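Local coordinates for putative exported protein (Bacteroides fragilis, PDB 4RAA) that is of unknown function but folds as a six-bladed beta-propeller of the YWTD superfamily and is probably exported by the bacterium, at residues I11-H16 and H218-E223; Y123-P128 and D163-I168; P128-C133 and N145-T150; E223-P228 and D252-Y257. All blocks are in the same frame, centred on the assembly; numbering follows the deposited sequence.

Contact 1 (I11-H16 and H218-E223); sequences ISFKEH and HSFSFE
Phe13 and Phe222 lie side by side on one face of a parallel strand pair, their planes only 13° apart but slid so that the rings barely overlap, with centroids 4.9 Å apart. Phe220 follows in the same row, its CD1 coming to the edge of the Phe13 ring at 3.8 Å from CE2. Ile11 ends the row: CG1 is held beside the backbone N (chi1 -65°), and CD1 touches both Phe220 CE1 and the imidazole of His218. Behind these side chains run the staggered bonds of parallel strands. Ile11 N gives to Ser219 O at 2.8 Å, Phe13 N to Ser221 O at 2.9 Å and Glu223 N to Phe13 O, while Ser221 N to Ile11 O is weak. Past the strand ends, the extended Glu223 carries its carboxylate across to Glu15 N, which meets the anti lone pair of OE1 at 2.9 Å on a nearly straight path (172°). Lys14 NZ forms only a long salt bridge, 3.9 Å from Glu223 OE2. Val268 covers both Phe13 and Phe222, and His218 NE2 bonds Glu261. Strand 10-13 thus adds an outermost parallel strand to the antiparallel blade of 189-222. Its apolar face suits packing against the neighbouring blade, whereas the carboxylates of Glu15 and Glu223, close together on the outside, probably repel each other, an effect the lysine would soften.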
# COMPACT_ATOMS: atom_id res chain seq x y z
N ILE A 11 -3.99 -37.31 -18.74
CA ILE A 11 -4.86 -37.93 -17.73
C ILE A 11 -6.19 -38.09 -18.48
O ILE A 11 -6.96 -37.14 -18.59
CB ILE A 11 -4.99 -37.06 -16.46
CG1 ILE A 11 -3.63 -36.99 -15.77
CG2 ILE A 11 -6.04 -37.64 -15.50
CD1 ILE A 11 -3.58 -36.09 -14.55
N SER A 12 -6.41 -39.28 -19.03
CA SER A 12 -7.59 -39.58 -19.84
C SER A 12 -8.72 -40.03 -18.95
O SER A 12 -8.54 -40.95 -18.17
CB SER A 12 -7.30 -40.70 -20.84
OG SER A 12 -6.22 -40.35 -21.68
N PHE A 13 -9.87 -39.37 -19.07
CA PHE A 13 -11.09 -39.72 -18.34
C PHE A 13 -12.09 -40.34 -19.31
O PHE A 13 -12.47 -39.71 -20.29
CB PHE A 13 -11.71 -38.47 -17.72
CG PHE A 13 -10.91 -37.87 -16.62
CD1 PHE A 13 -10.92 -38.44 -15.35
CD2 PHE A 13 -10.14 -36.73 -16.83
CE1 PHE A 13 -10.17 -37.90 -14.31
CE2 PHE A 13 -9.40 -36.18 -15.80
CZ PHE A 13 -9.41 -36.76 -14.54
N LYS A 14 -12.51 -41.58 -19.05
CA LYS A 14 -13.52 -42.25 -19.88
C LYS A 14 -14.86 -41.77 -19.31
O LYS A 14 -14.89 -41.33 -18.16
CB LYS A 14 -13.35 -43.78 -19.87
CG LYS A 14 -11.90 -44.20 -20.16
CD LYS A 14 -11.72 -45.68 -20.48
CE LYS A 14 -11.73 -45.97 -21.98
NZ LYS A 14 -13.01 -45.62 -22.65
N GLU A 15 -15.94 -41.81 -20.10
CA GLU A 15 -17.25 -41.29 -19.66
C GLU A 15 -17.75 -41.96 -18.40
O GLU A 15 -17.87 -41.31 -17.38
CB GLU A 15 -18.35 -41.41 -20.74
CG GLU A 15 -18.22 -40.45 -21.91
CD GLU A 15 -19.41 -40.47 -22.86
OE1 GLU A 15 -20.57 -40.54 -22.38
OE2 GLU A 15 -19.20 -40.39 -24.09
N HIS A 16 -17.98 -43.27 -18.49
CA HIS A 16 -18.52 -44.05 -17.39
C HIS A 16 -17.42 -44.86 -16.70
O HIS A 16 -16.32 -45.02 -17.22
CB HIS A 16 -19.62 -45.01 -17.89
CG HIS A 16 -20.70 -44.34 -18.69
ND1 HIS A 16 -21.60 -43.46 -18.13
CD2 HIS A 16 -21.03 -44.43 -20.00
CE1 HIS A 16 -22.44 -43.03 -19.06
NE2 HIS A 16 -22.11 -43.61 -20.20
N HIS A 218 0.18 -31.24 -15.74
CA HIS A 218 -0.86 -32.23 -16.07
C HIS A 218 -1.65 -31.74 -17.28
O HIS A 218 -1.83 -30.53 -17.42
CB HIS A 218 -1.88 -32.44 -14.93
CG HIS A 218 -1.27 -32.68 -13.58
ND1 HIS A 218 -0.85 -33.92 -13.16
CD2 HIS A 218 -1.01 -31.83 -12.56
CE1 HIS A 218 -0.35 -33.83 -11.94
NE2 HIS A 218 -0.44 -32.57 -11.55
N SER A 219 -2.09 -32.65 -18.14
CA SER A 219 -3.01 -32.33 -19.24
C SER A 219 -4.18 -33.33 -19.20
O SER A 219 -3.99 -34.49 -18.83
CB SER A 219 -2.32 -32.29 -20.60
OG SER A 219 -1.83 -33.56 -20.98
N PHE A 220 -5.37 -32.86 -19.56
CA PHE A 220 -6.57 -33.69 -19.51
C PHE A 220 -7.24 -33.88 -20.86
O PHE A 220 -7.08 -33.08 -21.78
CB PHE A 220 -7.60 -33.09 -18.56
CG PHE A 220 -7.04 -32.66 -17.24
CD1 PHE A 220 -6.70 -33.62 -16.28
CD2 PHE A 220 -6.83 -31.31 -16.94
CE1 PHE A 220 -6.18 -33.24 -15.04
CE2 PHE A 220 -6.30 -30.92 -15.71
CZ PHE A 220 -5.97 -31.90 -14.76
N SER A 221 -7.96 -34.99 -20.97
CA SER A 221 -8.80 -35.31 -22.11
C SER A 221 -9.97 -36.09 -21.51
O SER A 221 -9.78 -36.88 -20.58
CB SER A 221 -8.06 -36.13 -23.17
OG SER A 221 -7.68 -37.39 -22.66
N PHE A 222 -11.17 -35.82 -22.02
CA PHE A 222 -12.40 -36.47 -21.56
C PHE A 222 -13.03 -37.12 -22.77
O PHE A 222 -13.02 -36.54 -23.85
CB PHE A 222 -13.33 -35.44 -20.94
CG PHE A 222 -12.74 -34.74 -19.73
CD1 PHE A 222 -11.89 -33.63 -19.90
CD2 PHE A 222 -13.02 -35.18 -18.44
CE1 PHE A 222 -11.33 -32.98 -18.79
CE2 PHE A 222 -12.47 -34.54 -17.33
CZ PHE A 222 -11.61 -33.44 -17.51
N GLU A 223 -13.55 -38.34 -22.61
CA GLU A 223 -14.18 -39.07 -23.71
C GLU A 223 -15.46 -38.33 -24.15
O GLU A 223 -16.23 -37.87 -23.30
CB GLU A 223 -14.50 -40.53 -23.31
CG GLU A 223 -15.09 -41.41 -24.42
CD GLU A 223 -15.57 -42.78 -23.96
OE1 GLU A 223 -15.95 -42.95 -22.78
OE2 GLU A 223 -15.59 -43.70 -24.80

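Contact 2 (Y123-P128 and D163-I168); sequences YERRLP and DSLFDI. With PO4 (phosphate ion), chain B.
Arg125 and Phe166 reach toward each other tip to tip, the guanidinium lying flat on the ring with planes 11° apart. CZ stands 3.5 Å from the centroid of the Phe166 ring in a cation-pi stack, and NH1 rests over the same face. The bend at chi3 (61°) turns NE out of the extended line, and the flat group beyond it settles on the ring. Leu165 O then accepts from Arg125 NH2 at 2.7 Å; the bond is nearly straight at the donor, which sits above the carbonyl plane. On this tight side Pro128 adds a rigid apolar ring, its CD 3.8 Å from Phe166 CD2. Arginine suits the place because it offers a broad face for stacking and N-H groups round its edge.

At the edge of the guanidinium the contact turns ionic: a phosphate, probably from the crystallisation liquor, takes Arg125 NH2 on O4 at 2.7 Å and NE on O3 at 3.2 Å. Looser are Arg126 NH2, which reaches O2 only weakly, and the solvent-exposed Ser164, which touches Arg125 only through its carbonyl O. Arg125 NE and Arg126 N of the second subunit also bind this ion, and Arg126 NH1 pairs with Asp167 of that subunit, so the ion sits in the dimer interface, where it would offset the gathered arginine charge. Asp163 to Phe166 is a type I turn between strands 157-162 and 168-174. From it Phe166 packs against Tyr113 of strand 110-115 and against Leu142 and Trp144 of strand 142-145, joining one propeller blade to the next beside edge strand 121-126.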
# COMPACT_ATOMS: atom_id res chain seq x y z
N TYR A 123 -2.65 -3.32 7.78
CA TYR A 123 -2.71 -2.22 6.79
C TYR A 123 -3.43 -2.62 5.52
O TYR A 123 -3.65 -3.81 5.30
CB TYR A 123 -1.30 -1.75 6.40
CG TYR A 123 -0.45 -2.76 5.65
CD1 TYR A 123 0.22 -3.79 6.32
CD2 TYR A 123 -0.28 -2.67 4.26
CE1 TYR A 123 1.01 -4.70 5.64
CE2 TYR A 123 0.50 -3.57 3.56
CZ TYR A 123 1.15 -4.59 4.24
OH TYR A 123 1.93 -5.47 3.53
N GLU A 124 -3.80 -1.64 4.70
CA GLU A 124 -4.48 -1.90 3.41
C GLU A 124 -3.85 -1.11 2.28
O GLU A 124 -3.43 0.03 2.47
CB GLU A 124 -6.00 -1.60 3.48
CG GLU A 124 -6.39 -0.14 3.70
CD GLU A 124 -7.90 0.10 3.80
OE1 GLU A 124 -8.70 -0.86 3.75
OE2 GLU A 124 -8.29 1.28 3.94
N ARG A 125 -3.81 -1.73 1.10
CA ARG A 125 -3.27 -1.13 -0.12
C ARG A 125 -4.28 -1.30 -1.24
O ARG A 125 -5.17 -2.14 -1.15
CB ARG A 125 -2.00 -1.84 -0.54
CG ARG A 125 -0.89 -1.78 0.47
CD ARG A 125 0.34 -2.48 -0.09
NE ARG A 125 0.83 -1.85 -1.32
CZ ARG A 125 1.69 -2.39 -2.18
NH1 ARG A 125 2.19 -3.62 -2.00
NH2 ARG A 125 2.04 -1.71 -3.27
N ARG A 126 -4.11 -0.54 -2.32
CA ARG A 126 -4.99 -0.67 -3.49
C ARG A 126 -4.48 -1.79 -4.37
O ARG A 126 -3.27 -2.03 -4.45
CB ARG A 126 -5.03 0.61 -4.31
CG ARG A 126 -5.65 1.76 -3.56
CD ARG A 126 -5.59 3.04 -4.37
NE ARG A 126 -4.22 3.46 -4.66
CZ ARG A 126 -3.89 4.56 -5.35
NH1 ARG A 126 -4.84 5.38 -5.83
NH2 ARG A 126 -2.60 4.85 -5.55
N LEU A 127 -5.42 -2.46 -5.04
CA LEU A 127 -5.09 -3.49 -6.01
C LEU A 127 -4.35 -2.78 -7.12
O LEU A 127 -4.76 -1.70 -7.52
CB LEU A 127 -6.33 -4.13 -6.63
CG LEU A 127 -7.29 -5.00 -5.81
CD1 LEU A 127 -8.44 -5.40 -6.72
CD2 LEU A 127 -6.61 -6.23 -5.22
N PRO A 128 -3.26 -3.39 -7.61
CA PRO A 128 -2.49 -2.76 -8.68
C PRO A 128 -3.20 -2.72 -10.06
O PRO A 128 -2.84 -1.90 -10.92
CB PRO A 128 -1.23 -3.63 -8.74
CG PRO A 128 -1.69 -4.97 -8.28
CD PRO A 128 -2.73 -4.72 -7.25
N ASP A 163 6.53 -8.16 -7.91
CA ASP A 163 7.34 -8.18 -6.69
C ASP A 163 6.46 -7.87 -5.46
O ASP A 163 5.23 -7.68 -5.58
CB ASP A 163 8.56 -7.21 -6.80
CG ASP A 163 8.18 -5.71 -6.88
OD1 ASP A 163 7.04 -5.31 -6.55
OD2 ASP A 163 9.07 -4.92 -7.28
N SER A 164 7.10 -7.88 -4.29
CA SER A 164 6.50 -7.48 -3.00
C SER A 164 5.61 -6.22 -3.10
O SER A 164 4.47 -6.20 -2.66
CB SER A 164 7.69 -7.22 -2.03
OG SER A 164 7.34 -6.61 -0.81
N LEU A 165 6.14 -5.22 -3.78
CA LEU A 165 5.55 -3.88 -3.91
C LEU A 165 4.47 -3.73 -5.01
O LEU A 165 3.85 -2.67 -5.10
CB LEU A 165 6.73 -2.88 -4.12
CG LEU A 165 6.69 -1.39 -3.84
CD1 LEU A 165 6.28 -1.09 -2.41
CD2 LEU A 165 8.07 -0.78 -4.09
N PHE A 166 4.22 -4.79 -5.79
CA PHE A 166 3.22 -4.87 -6.90
C PHE A 166 3.70 -4.39 -8.30
O PHE A 166 2.89 -4.34 -9.24
CB PHE A 166 1.83 -4.23 -6.63
CG PHE A 166 1.14 -4.64 -5.33
CD1 PHE A 166 1.43 -5.83 -4.64
CD2 PHE A 166 0.06 -3.85 -4.88
CE1 PHE A 166 0.73 -6.15 -3.48
CE2 PHE A 166 -0.66 -4.19 -3.74
CZ PHE A 166 -0.33 -5.34 -3.04
N ASP A 167 4.98 -4.06 -8.45
CA ASP A 167 5.54 -3.71 -9.77
C ASP A 167 5.63 -5.02 -10.57
O ASP A 167 6.07 -6.04 -10.04
CB ASP A 167 6.91 -3.04 -9.66
CG ASP A 167 6.85 -1.67 -8.97
OD1 ASP A 167 5.79 -1.01 -8.99
OD2 ASP A 167 7.89 -1.26 -8.41
N ILE A 168 5.20 -4.98 -11.84
CA ILE A 168 5.13 -6.17 -12.70
C ILE A 168 6.52 -6.66 -13.08
O ILE A 168 7.30 -5.88 -13.63
CB ILE A 168 4.28 -5.91 -13.98
CG1 ILE A 168 2.82 -5.61 -13.60
CG2 ILE A 168 4.34 -7.10 -14.96
CD1 ILE A 168 1.94 -5.08 -14.72
P PO4 B . -0.46 1.12 -3.49
O1 PO4 B . -1.40 0.28 -4.34
O2 PO4 B . -0.66 2.59 -3.80
O3 PO4 B . -0.73 0.89 -2.03
O4 PO4 B . 0.95 0.69 -3.80

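Contact 3 (P128-C133 and N145-T150); sequences PFSTSC and NSREYT
Ser130 and Arg147 hold each other through both backbone and side chain. Among the backbone bonds, Arg147 N gives to Ser130 O at 3.0 Å, and Asn145 N to Cys133 O at 3.3 Å. Side chain to backbone bonds are more numerous and centre on the buried Asn145. Its CG is turned between the backbone N and the carbonyl carbon (chi1 77°), and OD1 accepts from two successive amides: Ser132 N in the carbonyl plane, on a lone pair, at 3.1 Å, and Cys133 N from 36° above that plane. Asparagine suits the buried spot: its amide oxygen accepts from two N-H groups without bringing a charge into the interior. Thr131 OG1 lies 2.7 Å from Asn145 O and 2.9 Å from Asn145 OD1, two acceptors for a single proton. These residues bracket a hairpin of the propeller: 128-133 leads into strand 134-136, the first of a four-stranded antiparallel blade, and 145-150 leaves the second strand, 142-145. Farther out, Ser130 OG gives to Arg147 O at 3.0 Å, from well above the carbonyl plane. Ser130 N is bound weakly by Glu148 OE2, and Glu148 OE1 turns to Ser152. The packing contacts are mostly between carbons. Ser130 CB meets Glu148 CG at 3.6 Å, and the methylene CD of Arg147 lies against Ser132 CB. Separately, Phe129, whose ring meets Trp144 edge-to-face, brings CB to 3.6 Å from Glu148 OE2, a non-bonded approach.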
# COMPACT_ATOMS: atom_id res chain seq x y z
N PRO A 128 -3.26 -3.39 -7.61
CA PRO A 128 -2.49 -2.76 -8.68
C PRO A 128 -3.20 -2.72 -10.06
O PRO A 128 -2.84 -1.90 -10.92
CB PRO A 128 -1.23 -3.63 -8.74
CG PRO A 128 -1.69 -4.97 -8.28
CD PRO A 128 -2.73 -4.72 -7.25
N PHE A 129 -4.18 -3.60 -10.25
CA PHE A 129 -4.93 -3.75 -11.51
C PHE A 129 -6.17 -4.62 -11.28
O PHE A 129 -6.39 -5.08 -10.16
CB PHE A 129 -4.00 -4.37 -12.59
CG PHE A 129 -3.08 -5.45 -12.06
CD1 PHE A 129 -3.57 -6.71 -11.71
CD2 PHE A 129 -1.71 -5.20 -11.94
CE1 PHE A 129 -2.72 -7.70 -11.22
CE2 PHE A 129 -0.84 -6.20 -11.46
CZ PHE A 129 -1.36 -7.44 -11.09
N SER A 130 -6.98 -4.85 -12.31
CA SER A 130 -8.18 -5.71 -12.18
C SER A 130 -7.75 -7.17 -11.98
O SER A 130 -7.15 -7.78 -12.86
CB SER A 130 -9.09 -5.59 -13.39
OG SER A 130 -10.25 -6.39 -13.24
N THR A 131 -8.06 -7.70 -10.80
CA THR A 131 -7.68 -9.06 -10.40
C THR A 131 -8.58 -9.56 -9.25
O THR A 131 -9.14 -8.75 -8.52
CB THR A 131 -6.19 -9.10 -9.98
OG1 THR A 131 -5.81 -10.43 -9.65
CG2 THR A 131 -5.90 -8.20 -8.77
N SER A 132 -8.73 -10.88 -9.12
CA SER A 132 -9.56 -11.52 -8.07
C SER A 132 -8.85 -12.48 -7.11
O SER A 132 -9.32 -12.72 -6.01
CB SER A 132 -10.72 -12.29 -8.72
OG SER A 132 -10.27 -13.42 -9.46
N CYS A 133 -7.69 -12.99 -7.51
CA CYS A 133 -7.04 -14.06 -6.78
C CYS A 133 -5.51 -13.95 -6.91
O CYS A 133 -5.02 -13.58 -7.98
CB CYS A 133 -7.64 -15.35 -7.34
SG CYS A 133 -6.54 -16.71 -7.65
N ASN A 145 -3.92 -13.21 -11.03
CA ASN A 145 -4.62 -13.46 -12.28
C ASN A 145 -4.96 -12.10 -12.88
O ASN A 145 -5.07 -11.12 -12.14
CB ASN A 145 -5.85 -14.38 -12.11
CG ASN A 145 -7.08 -13.67 -11.51
OD1 ASN A 145 -6.99 -12.98 -10.49
ND2 ASN A 145 -8.23 -13.88 -12.12
N SER A 146 -5.11 -12.04 -14.21
CA SER A 146 -5.47 -10.80 -14.94
C SER A 146 -6.92 -10.82 -15.42
O SER A 146 -7.24 -11.53 -16.37
CB SER A 146 -4.53 -10.61 -16.15
OG SER A 146 -5.03 -9.63 -17.06
N ARG A 147 -7.78 -10.01 -14.79
CA ARG A 147 -9.20 -9.86 -15.19
C ARG A 147 -9.42 -8.61 -16.07
O ARG A 147 -10.37 -7.85 -15.86
CB ARG A 147 -10.12 -9.85 -13.96
CG ARG A 147 -10.08 -11.12 -13.14
CD ARG A 147 -11.29 -11.31 -12.23
NE ARG A 147 -12.53 -11.64 -12.97
CZ ARG A 147 -13.51 -10.79 -13.32
NH1 ARG A 147 -13.46 -9.48 -13.01
NH2 ARG A 147 -14.57 -11.25 -13.99
N GLU A 148 -8.54 -8.41 -17.07
CA GLU A 148 -8.62 -7.28 -18.00
C GLU A 148 -8.79 -7.76 -19.44
O GLU A 148 -8.27 -8.81 -19.82
CB GLU A 148 -7.40 -6.36 -17.88
CG GLU A 148 -7.30 -5.62 -16.56
CD GLU A 148 -6.34 -4.43 -16.53
OE1 GLU A 148 -5.76 -4.06 -17.58
OE2 GLU A 148 -6.18 -3.84 -15.44
N TYR A 149 -9.50 -6.95 -20.23
CA TYR A 149 -9.81 -7.21 -21.66
C TYR A 149 -9.74 -5.95 -22.57
O TYR A 149 -10.10 -6.01 -23.75
CB TYR A 149 -11.20 -7.86 -21.76
CG TYR A 149 -12.27 -7.12 -20.99
CD1 TYR A 149 -12.47 -7.38 -19.62
CD2 TYR A 149 -13.06 -6.13 -21.60
CE1 TYR A 149 -13.44 -6.69 -18.89
CE2 TYR A 149 -14.03 -5.44 -20.88
CZ TYR A 149 -14.22 -5.72 -19.52
OH TYR A 149 -15.18 -5.05 -18.80
N THR A 150 -9.17 -4.86 -22.04
CA THR A 150 -9.14 -3.53 -22.67
C THR A 150 -7.83 -3.33 -23.48
O THR A 150 -7.25 -4.31 -23.96
CB THR A 150 -9.34 -2.47 -21.56
OG1 THR A 150 -8.23 -2.52 -20.65
CG2 THR A 150 -10.65 -2.74 -20.78

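Contact 4 (E223-P228 and D252-Y257); sequences EGTDIP and DYISYY
Asp226 and Ile254 are joined by one backbone bond, Ile254 N to Asp226 O at 2.7 Å, where the CA atoms of Ile227 and Ile254 come within 5.0 Å. The segments are irregular here: 223-228 is the loop leaving strand 213-222 of one propeller blade, and 252-257 runs into strand 254-261, the first of the next, with helices 230-237 and 245-250 in the connection. Gly224 turns the loop with a positive phi (67°), a value glycine tolerates easily. Just beyond it Thr225 holds OG1 anti to the backbone N (chi1 -172°) and gives its proton to Asp252 O at 2.9 Å, with the donor close to the carbonyl plane. The methyl of the same side chain does apolar work, CG2 lying 3.9 Å from Ile254 CG1, so the two branches of the threonine serve different partners, the hydroxyl a backbone carbonyl and the methyl an isoleucine. Asp252 directs its own OD1 elsewhere, to Asn273.

Tyr253 offers a flat ring to the loop. Pro228 CA sits over one face of the ring, 3.6 Å from the centroid and 16° off the normal, a CH-pi contact suited to the polarised CA-H of a proline. The two side chains slide past each other in opposite directions, with Pro228 CG 4.0 Å from Tyr253 CB. Phe232 of helix 230-237 meets the tyrosine ring edge-to-face, and Leu204 touches both Ile227 and Ile254. Asp226 O, besides accepting from Ile254 N, lies at the edge of the Tyr253 ring, near its plane, and 3.6 Å from Tyr253 CB.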
# COMPACT_ATOMS: atom_id res chain seq x y z
N GLU A 223 -13.55 -38.34 -22.61
CA GLU A 223 -14.18 -39.07 -23.71
C GLU A 223 -15.46 -38.33 -24.15
O GLU A 223 -16.23 -37.87 -23.30
CB GLU A 223 -14.50 -40.53 -23.31
CG GLU A 223 -15.09 -41.41 -24.42
CD GLU A 223 -15.57 -42.78 -23.96
OE1 GLU A 223 -15.95 -42.95 -22.78
OE2 GLU A 223 -15.59 -43.70 -24.80
N GLY A 224 -15.62 -38.18 -25.46
CA GLY A 224 -16.81 -37.55 -26.06
C GLY A 224 -17.03 -36.06 -25.82
O GLY A 224 -18.13 -35.57 -26.02
N THR A 225 -15.99 -35.35 -25.40
CA THR A 225 -16.08 -33.91 -25.16
C THR A 225 -14.70 -33.28 -25.09
O THR A 225 -13.69 -33.97 -25.02
CB THR A 225 -16.85 -33.56 -23.87
OG1 THR A 225 -17.05 -32.14 -23.80
CG2 THR A 225 -16.11 -34.02 -22.60
N ASP A 226 -14.68 -31.96 -25.11
CA ASP A 226 -13.45 -31.20 -25.08
C ASP A 226 -13.77 -29.76 -24.69
O ASP A 226 -14.94 -29.41 -24.51
CB ASP A 226 -12.79 -31.25 -26.48
CG ASP A 226 -11.30 -30.93 -26.48
OD1 ASP A 226 -10.68 -30.75 -25.42
OD2 ASP A 226 -10.73 -30.87 -27.58
N ILE A 227 -12.74 -28.95 -24.48
CA ILE A 227 -12.89 -27.50 -24.32
C ILE A 227 -13.38 -26.88 -25.64
O ILE A 227 -13.11 -27.44 -26.71
CB ILE A 227 -11.57 -26.77 -23.95
CG1 ILE A 227 -10.38 -27.33 -24.77
CG2 ILE A 227 -11.32 -26.88 -22.46
CD1 ILE A 227 -9.22 -26.40 -25.00
N PRO A 228 -14.07 -25.73 -25.58
CA PRO A 228 -14.51 -25.04 -26.81
C PRO A 228 -13.35 -24.54 -27.66
O PRO A 228 -12.32 -24.16 -27.10
CB PRO A 228 -15.30 -23.84 -26.28
CG PRO A 228 -15.65 -24.22 -24.89
CD PRO A 228 -14.48 -24.97 -24.39
N ASP A 252 -22.10 -29.50 -26.75
CA ASP A 252 -21.49 -30.72 -26.21
C ASP A 252 -20.15 -30.45 -25.52
O ASP A 252 -19.67 -31.33 -24.81
CB ASP A 252 -21.29 -31.77 -27.32
CG ASP A 252 -22.62 -32.30 -27.89
OD1 ASP A 252 -23.55 -32.62 -27.12
OD2 ASP A 252 -22.71 -32.44 -29.13
N TYR A 253 -19.54 -29.27 -25.74
CA TYR A 253 -18.24 -28.87 -25.11
C TYR A 253 -18.28 -28.81 -23.58
O TYR A 253 -19.35 -28.88 -22.98
CB TYR A 253 -17.78 -27.49 -25.61
CG TYR A 253 -17.36 -27.38 -27.06
CD1 TYR A 253 -16.20 -28.03 -27.53
CD2 TYR A 253 -18.06 -26.57 -27.96
CE1 TYR A 253 -15.78 -27.91 -28.86
CE2 TYR A 253 -17.66 -26.44 -29.29
CZ TYR A 253 -16.52 -27.10 -29.73
OH TYR A 253 -16.14 -26.95 -31.05
N ILE A 254 -17.09 -28.69 -22.98
CA ILE A 254 -16.95 -28.54 -21.52
C ILE A 254 -17.29 -27.09 -21.16
O ILE A 254 -16.55 -26.17 -21.50
CB ILE A 254 -15.55 -28.92 -21.00
CG1 ILE A 254 -15.32 -30.43 -21.18
CG2 ILE A 254 -15.39 -28.56 -19.52
CD1 ILE A 254 -13.89 -30.90 -21.00
N SER A 255 -18.40 -26.94 -20.44
CA SER A 255 -18.94 -25.64 -20.01
C SER A 255 -18.07 -24.91 -18.97
O SER A 255 -17.81 -23.72 -19.10
CB SER A 255 -20.37 -25.83 -19.48
OG SER A 255 -20.79 -24.72 -18.72
N TYR A 256 -17.68 -25.65 -17.93
CA TYR A 256 -16.90 -25.17 -16.78
C TYR A 256 -16.04 -26.33 -16.29
O TYR A 256 -16.40 -27.48 -16.52
CB TYR A 256 -17.88 -24.74 -15.67
CG TYR A 256 -17.35 -24.56 -14.24
CD1 TYR A 256 -17.19 -25.65 -13.37
CD2 TYR A 256 -17.08 -23.29 -13.73
CE1 TYR A 256 -16.73 -25.48 -12.06
CE2 TYR A 256 -16.62 -23.10 -12.42
CZ TYR A 256 -16.46 -24.19 -11.59
OH TYR A 256 -16.01 -23.98 -10.31
N TYR A 257 -14.91 -26.04 -15.64
CA TYR A 257 -14.12 -27.08 -14.97
C TYR A 257 -13.22 -26.49 -13.91
O TYR A 257 -12.60 -25.45 -14.16
CB TYR A 257 -13.30 -27.96 -15.96
CG TYR A 257 -11.93 -27.44 -16.37
CD1 TYR A 257 -11.78 -26.51 -17.42
CD2 TYR A 257 -10.76 -27.89 -15.71
CE1 TYR A 257 -10.51 -26.05 -17.79
CE2 TYR A 257 -9.50 -27.43 -16.08
CZ TYR A 257 -9.37 -26.52 -17.12
OH TYR A 257 -8.14 -26.08 -17.47

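How the contacts relate
The four contacts form two touching pairs within one propeller. Contacts 1 and 4 share Glu223, their centres 11 Å apart, and Phe222 CD1 packs on Ile254 CD1 at 3.6 Å, so the strand pairing of the first passes directly into the inter-blade connection of the second. Contacts 2 and 3 share Pro128, with centres 13 Å apart. Contacts 1 and 2 lie on opposite sides of the chain's centre, 39 Å between centres, although contact 2 is nested in the loop that contact 1 closes, and contact 3 within contact 2. The phosphate belongs to contact 2, which faces the second subunit; contact 3 meets that subunit through the shared Pro128, while contacts 1 and 4 touch no other chain.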